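Local coordinates for sensor protein (Geobacter sulfurreducens PCA, PDB 2R78) that probably acts as a sensor histidine kinase that autophosphorylates with ATP in two-component signalling, represented here by its PAS domain, at residues A15-A20 against Y33-P38. Numbering follows the deposited sequence.
Sequences ALFEHA and YLDVNP. With ACT (acetate ion), chain G.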
ATOM      1  N   ALA B  15       2.621   6.619  -6.817  1.00 13.57           N
ATOM      2  CA  ALA B  15       2.365   5.362  -7.520  1.00 13.49           C
ATOM      3  C   ALA B  15       1.593   4.356  -6.647  1.00 13.31           C
ATOM      4  O   ALA B  15       0.583   3.750  -7.074  1.00 13.75           O
ATOM      5  CB  ALA B  15       3.700   4.738  -8.010  1.00 13.84           C
ATOM      6  N   LEU B  16       2.070   4.181  -5.423  1.00 14.18           N
ATOM      7  CA  LEU B  16       1.462   3.201  -4.516  1.00 15.05           C
ATOM      8  C   LEU B  16       0.022   3.625  -4.167  1.00 14.46           C
ATOM      9  O   LEU B  16      -0.895   2.791  -4.114  1.00 15.55           O
ATOM     10  CB  LEU B  16       2.336   3.084  -3.268  1.00 15.72           C
ATOM     11  CG  LEU B  16       1.982   2.038  -2.233  1.00 17.06           C
ATOM     12  CD1 LEU B  16       1.786   0.641  -2.876  1.00 18.67           C
ATOM     13  CD2 LEU B  16       3.053   2.013  -1.121  1.00 18.68           C
ATOM     14  N   PHE B  17      -0.166   4.917  -3.926  1.00 13.58           N
ATOM     15  CA  PHE B  17      -1.505   5.458  -3.640  1.00 14.86           C
ATOM     16  C   PHE B  17      -2.460   5.149  -4.806  1.00 14.81           C
ATOM     17  O   PHE B  17      -3.543   4.591  -4.607  1.00 15.22           O
ATOM     18  CB  PHE B  17      -1.398   6.951  -3.392  1.00 15.07           C
ATOM     19  CG  PHE B  17      -2.640   7.575  -2.846  1.00 15.86           C
ATOM     20  CD1 PHE B  17      -2.890   7.528  -1.462  1.00 16.76           C
ATOM     21  CD2 PHE B  17      -3.527   8.243  -3.665  1.00 15.25           C
ATOM     22  CE1 PHE B  17      -4.006   8.121  -0.932  1.00 17.04           C
ATOM     23  CE2 PHE B  17      -4.676   8.873  -3.101  1.00 17.46           C
ATOM     24  CZ  PHE B  17      -4.892   8.807  -1.763  1.00 16.93           C
ATOM     25  N   GLU B  18      -2.041   5.487  -6.027  1.00 15.30           N
ATOM     26  CA  GLU B  18      -2.843   5.189  -7.214  1.00 16.47           C
ATOM     27  C   GLU B  18      -3.129   3.685  -7.386  1.00 16.78           C
ATOM     28  O   GLU B  18      -4.266   3.299  -7.688  1.00 18.11           O
ATOM     29  CB  GLU B  18      -2.159   5.719  -8.487  1.00 16.50           C
ATOM     30  CG  GLU B  18      -2.935   5.320  -9.702  1.00 18.27           C
ATOM     31  CD  GLU B  18      -2.443   5.910 -10.999  1.00 21.29           C
ATOM     32  OE1 GLU B  18      -1.412   6.615 -10.986  1.00 25.59           O
ATOM     33  OE2 GLU B  18      -3.110   5.633 -12.043  1.00 28.96           O
ATOM     34  N   HIS B  19      -2.095   2.857  -7.212  1.00 16.43           N
ATOM     35  CA  HIS B  19      -2.168   1.453  -7.671  1.00 17.18           C
ATOM     36  C   HIS B  19      -2.477   0.409  -6.585  1.00 17.59           C
ATOM     37  O   HIS B  19      -2.684  -0.771  -6.885  1.00 18.66           O
ATOM     38  CB  HIS B  19      -0.898   1.093  -8.408  1.00 17.29           C
ATOM     39  CG  HIS B  19      -0.694   1.857  -9.677  1.00 19.92           C
ATOM     40  ND1 HIS B  19      -1.576   1.789 -10.737  1.00 21.82           N
ATOM     41  CD2 HIS B  19       0.297   2.699 -10.060  1.00 23.35           C
ATOM     42  CE1 HIS B  19      -1.140   2.569 -11.711  1.00 23.25           C
ATOM     43  NE2 HIS B  19       0.005   3.110 -11.339  1.00 23.82           N
ATOM     44  N   ALA B  20      -2.486   0.824  -5.325  1.00 17.73           N
ATOM     45  CA  ALA B  20      -2.687  -0.115  -4.220  1.00 18.53           C
ATOM     46  C   ALA B  20      -4.048  -0.796  -4.418  1.00 19.40           C
ATOM     47  O   ALA B  20      -4.986  -0.174  -4.869  1.00 18.49           O
ATOM     48  CB  ALA B  20      -2.604   0.625  -2.864  1.00 18.48           C
ATOM     49  N   TYR B  33     -11.385  13.957   6.284  1.00 18.47           N
ATOM     50  CA  TYR B  33     -10.730  13.246   5.186  1.00 19.03           C
ATOM     51  C   TYR B  33     -10.124  14.262   4.204  1.00 19.88           C
ATOM     52  O   TYR B  33     -10.799  15.198   3.776  1.00 20.68           O
ATOM     53  CB  TYR B  33     -11.676  12.275   4.501  1.00 18.35           C
ATOM     54  CG  TYR B  33     -11.931  10.990   5.279  1.00 18.28           C
ATOM     55  CD1 TYR B  33     -11.001   9.963   5.296  1.00 19.75           C
ATOM     56  CD2 TYR B  33     -13.104  10.783   5.967  1.00 18.71           C
ATOM     57  CE1 TYR B  33     -11.254   8.763   5.972  1.00 20.45           C
ATOM     58  CE2 TYR B  33     -13.348   9.575   6.679  1.00 17.97           C
ATOM     59  CZ  TYR B  33     -12.442   8.573   6.651  1.00 18.35           C
ATOM     60  OH  TYR B  33     -12.629   7.361   7.318  1.00 18.30           O
ATOM     61  N   LEU B  34      -8.838  14.058   3.892  1.00 19.86           N
ATOM     62  CA  LEU B  34      -8.035  14.949   3.015  1.00 20.22           C
ATOM     63  C   LEU B  34      -7.732  14.329   1.634  1.00 20.32           C
ATOM     64  O   LEU B  34      -7.652  15.050   0.601  1.00 20.01           O
ATOM     65  CB  LEU B  34      -6.706  15.292   3.683  1.00 21.34           C
ATOM     66  CG  LEU B  34      -6.673  16.050   5.025  1.00 23.07           C
ATOM     67  CD1 LEU B  34      -5.280  16.311   5.447  1.00 24.39           C
ATOM     68  CD2 LEU B  34      -7.439  17.358   4.937  1.00 26.24           C
ATOM     69  N   ASP B  35      -7.556  13.014   1.602  1.00 19.31           N
ATOM     70  CA  ASP B  35      -7.404  12.313   0.325  1.00 19.26           C
ATOM     71  C   ASP B  35      -7.818  10.862   0.489  1.00 18.19           C
ATOM     72  O   ASP B  35      -7.852  10.339   1.626  1.00 18.02           O
ATOM     73  CB  ASP B  35      -5.960  12.420  -0.176  1.00 19.22           C
ATOM     74  CG  ASP B  35      -5.826  12.320  -1.690  1.00 20.16           C
ATOM     75  OD1 ASP B  35      -6.839  12.017  -2.399  1.00 18.25           O
ATOM     76  OD2 ASP B  35      -4.669  12.538  -2.170  1.00 19.64           O
ATOM     77  N   VAL B  36      -8.163  10.236  -0.634  1.00 18.56           N
ATOM     78  CA  VAL B  36      -8.623   8.843  -0.691  1.00 18.70           C
ATOM     79  C   VAL B  36      -8.230   8.255  -2.028  1.00 18.45           C
ATOM     80  O   VAL B  36      -8.306   8.926  -3.064  1.00 18.26           O
ATOM     81  CB  VAL B  36     -10.164   8.663  -0.524  1.00 20.01           C
ATOM     82  CG1 VAL B  36     -10.552   8.980   0.896  1.00 20.80           C
ATOM     83  CG2 VAL B  36     -10.934   9.488  -1.567  1.00 20.73           C
ATOM     84  N   ASN B  37      -7.789   7.007  -2.006  1.00 17.73           N
ATOM     85  CA  ASN B  37      -7.259   6.437  -3.233  1.00 17.64           C
ATOM     86  C   ASN B  37      -8.324   5.793  -4.116  1.00 18.20           C
ATOM     87  O   ASN B  37      -9.479   5.604  -3.697  1.00 18.02           O
ATOM     88  CB  ASN B  37      -6.077   5.513  -2.955  1.00 17.18           C
ATOM     89  CG  ASN B  37      -6.471   4.172  -2.469  1.00 18.12           C
ATOM     90  OD1 ASN B  37      -7.570   3.964  -1.928  1.00 17.07           O
ATOM     91  ND2 ASN B  37      -5.547   3.235  -2.591  1.00 17.73           N
ATOM     92  N   PRO B  38      -7.962   5.463  -5.355  1.00 19.97           N
ATOM     93  CA  PRO B  38      -8.997   4.874  -6.191  1.00 21.50           C
ATOM     94  C   PRO B  38      -9.648   3.601  -5.620  1.00 22.03           C
ATOM     95  O   PRO B  38     -10.859   3.386  -5.823  1.00 23.54           O
ATOM     96  CB  PRO B  38      -8.253   4.568  -7.492  1.00 21.33           C
ATOM     97  CG  PRO B  38      -7.176   5.595  -7.538  1.00 20.16           C
ATOM     98  CD  PRO B  38      -6.719   5.722  -6.102  1.00 19.75           C
TER
HETATM   99  C   ACT G   3     -14.982   5.727   9.477  1.00 16.82           C
HETATM  100  O   ACT G   3     -14.742   6.829   8.917  1.00 17.60           O
HETATM  101  OXT ACT G   3     -16.063   5.662  10.137  1.00 15.25           O
HETATM  102  CH3 ACT G   3     -14.013   4.560   9.367  1.00 19.63           C
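F17 and N37 carry this contact, in which the last turn of helix 6-19 is tied to the end of strand 33-36. The polar part is one hydrogen bond: N37 ND2 donates to F17 O over 3.1 Å, reaching the oxygen in the carbonyl plane with an N-H...O angle of 149°. Carbonyls in the last turn of a helix often lack the amide that a further turn would supply, so an asparagine NH2 suits this place. The buried amide is held from several directions. ND2 also donates to D22 O, while OD1 accepts from I24 N and, as the N-cap of helix 38-44, from I40 N. In this arrangement CG of N37 takes the crowded position between backbone N and carbonyl carbon (chi1 79°).

The same residue makes the apolar part. Its CB sits over the F17 ring in a CH-pi contact, 3.6 Å from the centroid and almost on the ring normal. F17 stretches CG anti to its backbone N (chi1 -169°), which carries the ring tip along the strand until CZ lies 3.4 Å from V36 C. A flat aromatic fits here because one face takes the N37 methylene while CZ abuts the V36-N37 peptide. Beyond, D35 CG approaches CZ obliquely at 3.6 Å; its carboxylate is engaged by R48 in a salt bridge, and OD1 also accepts the V36 amide. P38, well suited to the first turn of a helix, rests CG 3.7 Å from E18 O.

A classic beta bulge sets L34 and D35 together opposite I26, on the outermost strand, within this chain, of the antiparallel PAS sheet. F17 additionally packs on I24 of the adjoining strand 23-27, so the N-terminal helix, whose L16 meets L16 of the second subunit, is joined to the sheet edge and the start of helix 38-44.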